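PDB 3FEQ: putative amidohydrolase from Unidentified, which probably hydrolyses dipeptides with a C-terminal proline, acting as a zinc-dependent prolidase of the amidohydrolase superfamily. Local coordinates for residues L366-A370 / V371-A375; V27-G31 / E32-E36. All coordinates share one frame; numbering follows the deposited sequence.

Contact 1 of 2, residues L366-A370 / V371-A375; sequences LGVIA and VGAIA
A water molecule bridges Val368 O and Ile374 O, lying 2.9 Å from each of these backbone carbonyl oxygens and linking the two limbs of an irregular loop. The loop, without regular helix or strand, runs from helix 354-359 to strand 377-380 and reverses through a type II beta turn, Ala370 to Ala373. The turn closes with a weak bond from Ala373 N to Ala370 O, 3.3 Å long but fairly straight at 159°. Val371 and Gly372 form its corner. Gly372 has a positive phi of 102°, which leaves little room for a side chain beside the carbonyl of Val371, the usual reason for glycine at the third position of such a turn. Inside the bend, the methyl of Ala373 points at the opposite limb. Its CB sits 3.5 Å from Ala370 O and 3.6 Å from Val368 O, with Val368 CG1 farther off at 4.3 Å. The water and this methyl therefore both border Val368 O. At the open end of the loop, Leu366 and Ile374 meet across the limbs with their side chains set obliquely. Although the first bond of the Leu366 side chain leads off, its CD2 swings back to Ile374. In Ile374 CG1 stands anti to the carbonyl carbon (chi1 -57°), which brings the CD1 branch to the leucine. Arg128 touches both of these side chains, and Leu366 also rests on Ile62 of strand 56-66. Ile369 turns away from the other limb to pack on strand 33-38 (Ile34, Val37) and strand 56-66 (Val57, Pro59). The closest approach of apolar side chains across the loop is Leu366 CD2 to Ile374 CD1, 3.9 Å, with Ile374 CB 4.0 Å from the same Leu366 methyl.

Contact 2 of 2, residues V27-G31 / E32-E36; sequences VVIDG and ERIVE
Ile29 CD1 packs 3.9 Å from Ile34 CG1 on the face of the hairpin that carries Ile29 and Ile34, both buried; Val27 CG2 also approaches Ile34 CG2, at 4.2 Å. Both pairs are oblique. In Ile29, chi2 of -61° bends CD1 back towards Ile34 on the neighbouring strand. Between the strands, Val28 N donates to Glu36 O over 2.8 Å, while Val28 O accepts from Val35 N, also at 2.8 Å. Val35 and Glu36 thus both face Val28, a classic beta bulge that shifts the register by one residue. Beyond it, Asp30 and Arg33 pair through two backbone bonds around a type II' turn, with Gly31 and Glu32 at the corner. The bond from Arg33 N to Asp30 O is 3.1 Å long. The turn end is the solvent side: Asp30, Gly31 and Glu32 are exposed, and Glu32 reaches out, extended, to a salt bridge with Arg404. Val35, at the bulge, is exposed too, its CG2 lying beside Asp30 CB. On the same face as Asp30, Val28 and Glu36 run side by side, Val28 CG2 4.1 Å from Glu36 CB.

In the fold
The hairpin of contact 2 precedes the loop of contact 1 in the chain, yet their centres lie about 9 Å apart and the two touch directly. The loop runs beside strand 33-38: Gly372 N is 2.8 Å from Ile34 O, and Ala375 N is 2.8 Å from Glu32 O, both probable hydrogen bonds. Ile34 also has a backbone hydrogen bond with Ala373, next along the loop. This arrangement is consistent with the small beta domain that many amidohydrolases carry beside the TIM barrel, built from both ends of the chain. Neither contact supplies a zinc ligand; those seen are His65, His67, His231, His251 and Asp323.

Contact 1 of 2, residues L366-A370 / V371-A375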
loop_
_atom_site.group_PDB
_atom_site.type_symbol
_atom_site.label_atom_id
_atom_site.label_comp_id
_atom_site.label_asym_id
_atom_site.label_seq_id
_atom_site.Cartn_x
_atom_site.Cartn_y
_atom_site.Cartn_z
ATOM N N LEU C 366 -9.006 41.812 23.705
ATOM C CA LEU C 366 -9.574 41.150 24.869
ATOM C C LEU C 366 -8.750 41.530 26.091
ATOM O O LEU C 366 -7.701 42.171 25.959
ATOM C CB LEU C 366 -9.558 39.629 24.684
ATOM C CG LEU C 366 -10.230 39.053 23.435
ATOM C CD1 LEU C 366 -9.811 37.631 23.234
ATOM C CD2 LEU C 366 -11.744 39.131 23.509
ATOM N N GLY C 367 -9.240 41.160 27.272
ATOM C CA GLY C 367 -8.497 41.331 28.523
ATOM C C GLY C 367 -8.382 42.761 29.017
ATOM O O GLY C 367 -7.631 43.050 29.947
ATOM N N VAL C 368 -9.129 43.668 28.401
ATOM C CA VAL C 368 -9.095 45.070 28.801
ATOM C C VAL C 368 -10.454 45.736 28.558
ATOM O O VAL C 368 -11.065 45.531 27.504
ATOM C CB VAL C 368 -7.930 45.835 28.098
ATOM C CG1 VAL C 368 -8.159 45.960 26.593
ATOM C CG2 VAL C 368 -7.700 47.194 28.738
ATOM N N ILE C 369 -10.959 46.459 29.561
ATOM C CA ILE C 369 -12.138 47.303 29.362
ATOM C C ILE C 369 -11.721 48.677 28.860
ATOM O O ILE C 369 -11.372 49.561 29.636
ATOM C CB ILE C 369 -13.003 47.450 30.632
ATOM C CG1 ILE C 369 -13.362 46.084 31.197
ATOM C CG2 ILE C 369 -14.282 48.206 30.315
ATOM C CD1 ILE C 369 -14.250 46.158 32.405
ATOM N N ALA C 370 -11.740 48.836 27.548
ATOM C CA ALA C 370 -11.329 50.073 26.922
ATOM C C ALA C 370 -12.168 50.268 25.684
ATOM O O ALA C 370 -12.836 49.342 25.231
ATOM C CB ALA C 370 -9.863 50.015 26.559
ATOM N N VAL C 371 -12.140 51.477 25.143
ATOM C CA VAL C 371 -12.949 51.788 23.976
ATOM C C VAL C 371 -12.362 51.069 22.770
ATOM O O VAL C 371 -11.161 51.111 22.541
ATOM C CB VAL C 371 -13.040 53.313 23.735
ATOM C CG1 VAL C 371 -13.758 53.616 22.436
ATOM C CG2 VAL C 371 -13.751 53.992 24.903
ATOM N N GLY C 372 -13.205 50.345 22.050
ATOM C CA GLY C 372 -12.777 49.671 20.841
ATOM C C GLY C 372 -12.558 48.190 21.059
ATOM O O GLY C 372 -12.489 47.428 20.101
ATOM N N ALA C 373 -12.454 47.779 22.319
ATOM C CA ALA C 373 -12.264 46.368 22.659
ATOM C C ALA C 373 -13.546 45.540 22.524
ATOM O O ALA C 373 -14.631 46.081 22.354
ATOM C CB ALA C 373 -11.673 46.230 24.064
ATOM N N ILE C 374 -13.406 44.219 22.596
ATOM C CA ILE C 374 -14.537 43.302 22.462
ATOM C C ILE C 374 -15.255 43.114 23.799
ATOM O O ILE C 374 -14.618 43.042 24.851
ATOM C CB ILE C 374 -14.073 41.937 21.948
ATOM C CG1 ILE C 374 -13.334 42.100 20.626
ATOM C CG2 ILE C 374 -15.236 40.986 21.815
ATOM C CD1 ILE C 374 -12.654 40.845 20.168
ATOM N N ALA C 375 -16.580 43.014 23.746
ATOM C CA ALA C 375 -17.395 43.117 24.931
ATOM C C ALA C 375 -17.512 41.793 25.672
ATOM O O ALA C 375 -18.605 41.229 25.821
ATOM C CB ALA C 375 -18.740 43.657 24.581
HETATM O O HOH W 1 -12.028 43.212 26.105
#

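Contact 2 of 2, residues V27-G31 / E32-E36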
loop_
_atom_site.group_PDB
_atom_site.type_symbol
_atom_site.label_atom_id
_atom_site.label_comp_id
_atom_site.label_asym_id
_atom_site.label_seq_id
_atom_site.Cartn_x
_atom_site.Cartn_y
_atom_site.Cartn_z
ATOM N N VAL C 27 -20.386 51.434 31.458
ATOM C CA VAL C 27 -19.742 50.915 30.260
ATOM C C VAL C 27 -20.759 50.597 29.168
ATOM O O VAL C 27 -21.705 49.832 29.379
ATOM C CB VAL C 27 -18.837 49.702 30.560
ATOM C CG1 VAL C 27 -19.366 48.929 31.727
ATOM C CG2 VAL C 27 -18.700 48.806 29.342
ATOM N N VAL C 28 -20.568 51.222 28.011
ATOM C CA VAL C 28 -21.564 51.213 26.953
ATOM C C VAL C 28 -21.152 50.323 25.788
ATOM O O VAL C 28 -20.152 50.575 25.110
ATOM C CB VAL C 28 -21.822 52.623 26.420
ATOM C CG1 VAL C 28 -22.997 52.613 25.465
ATOM C CG2 VAL C 28 -22.082 53.573 27.559
ATOM N N ILE C 29 -21.958 49.299 25.547
ATOM C CA ILE C 29 -21.676 48.303 24.522
ATOM C C ILE C 29 -22.519 48.615 23.302
ATOM O O ILE C 29 -23.738 48.743 23.415
ATOM C CB ILE C 29 -22.092 46.882 24.985
ATOM C CG1 ILE C 29 -21.594 46.564 26.401
ATOM C CG2 ILE C 29 -21.638 45.852 24.004
ATOM C CD1 ILE C 29 -20.104 46.582 26.561
ATOM N N ASP C 30 -21.885 48.705 22.137
ATOM C CA ASP C 30 -22.618 48.716 20.864
ATOM C C ASP C 30 -22.177 47.585 19.943
ATOM O O ASP C 30 -21.009 47.496 19.558
ATOM C CB ASP C 30 -22.489 50.068 20.141
ATOM C CG ASP C 30 -23.432 50.193 18.941
ATOM O OD1 ASP C 30 -22.929 50.377 17.810
ATOM O OD2 ASP C 30 -24.673 50.116 19.128
ATOM N N GLY C 31 -23.137 46.756 19.552
ATOM C CA GLY C 31 -22.844 45.553 18.807
ATOM C C GLY C 31 -22.077 44.609 19.696
ATOM O O GLY C 31 -22.586 44.149 20.714
ATOM N N GLU C 32 -20.827 44.370 19.331
ATOM C CA GLU C 32 -19.979 43.452 20.059
ATOM C C GLU C 32 -18.819 44.188 20.712
ATOM O O GLU C 32 -17.974 43.572 21.359
ATOM C CB GLU C 32 -19.449 42.386 19.111
ATOM C CG GLU C 32 -20.532 41.687 18.317
ATOM C CD GLU C 32 -19.992 40.560 17.469
ATOM O OE1 GLU C 32 -20.796 39.878 16.803
ATOM O OE2 GLU C 32 -18.763 40.349 17.474
ATOM N N ARG C 33 -18.793 45.507 20.555
ATOM C CA ARG C 33 -17.666 46.309 21.017
ATOM C C ARG C 33 -18.009 47.256 22.160
ATOM O O ARG C 33 -19.169 47.612 22.364
ATOM C CB ARG C 33 -17.052 47.082 19.855
ATOM C CG ARG C 33 -16.717 46.200 18.674
ATOM C CD ARG C 33 -15.398 46.600 18.081
ATOM N NE ARG C 33 -14.690 45.467 17.489
ATOM C CZ ARG C 33 -13.639 44.864 18.044
ATOM N NH1 ARG C 33 -13.026 43.861 17.425
ATOM N NH2 ARG C 33 -13.195 45.269 19.224
ATOM N N ILE C 34 -16.985 47.640 22.915
ATOM C CA ILE C 34 -17.114 48.664 23.943
ATOM C C ILE C 34 -16.903 50.041 23.303
ATOM O O ILE C 34 -15.916 50.249 22.600
ATOM C CB ILE C 34 -16.103 48.432 25.088
ATOM C CG1 ILE C 34 -16.364 47.080 25.759
ATOM C CG2 ILE C 34 -16.182 49.552 26.113
ATOM C CD1 ILE C 34 -15.438 46.768 26.918
ATOM N N VAL C 35 -17.852 50.956 23.501
ATOM C CA VAL C 35 -17.773 52.280 22.879
ATOM C C VAL C 35 -17.462 53.395 23.865
ATOM O O VAL C 35 -16.913 54.418 23.478
ATOM C CB VAL C 35 -19.054 52.660 22.143
ATOM C CG1 VAL C 35 -18.748 53.697 21.096
ATOM C CG2 VAL C 35 -19.673 51.459 21.505
ATOM N N GLU C 36 -17.834 53.212 25.127
ATOM C CA GLU C 36 -17.560 54.219 26.140
ATOM C C GLU C 36 -17.403 53.626 27.524
ATOM O O GLU C 36 -18.219 52.824 27.963
ATOM C CB GLU C 36 -18.668 55.274 26.166
ATOM C CG GLU C 36 -18.197 56.690 25.866
ATOM C CD GLU C 36 -19.305 57.718 26.014
ATOM O OE1 GLU C 36 -19.550 58.477 25.051
ATOM O OE2 GLU C 36 -19.940 57.759 27.090
#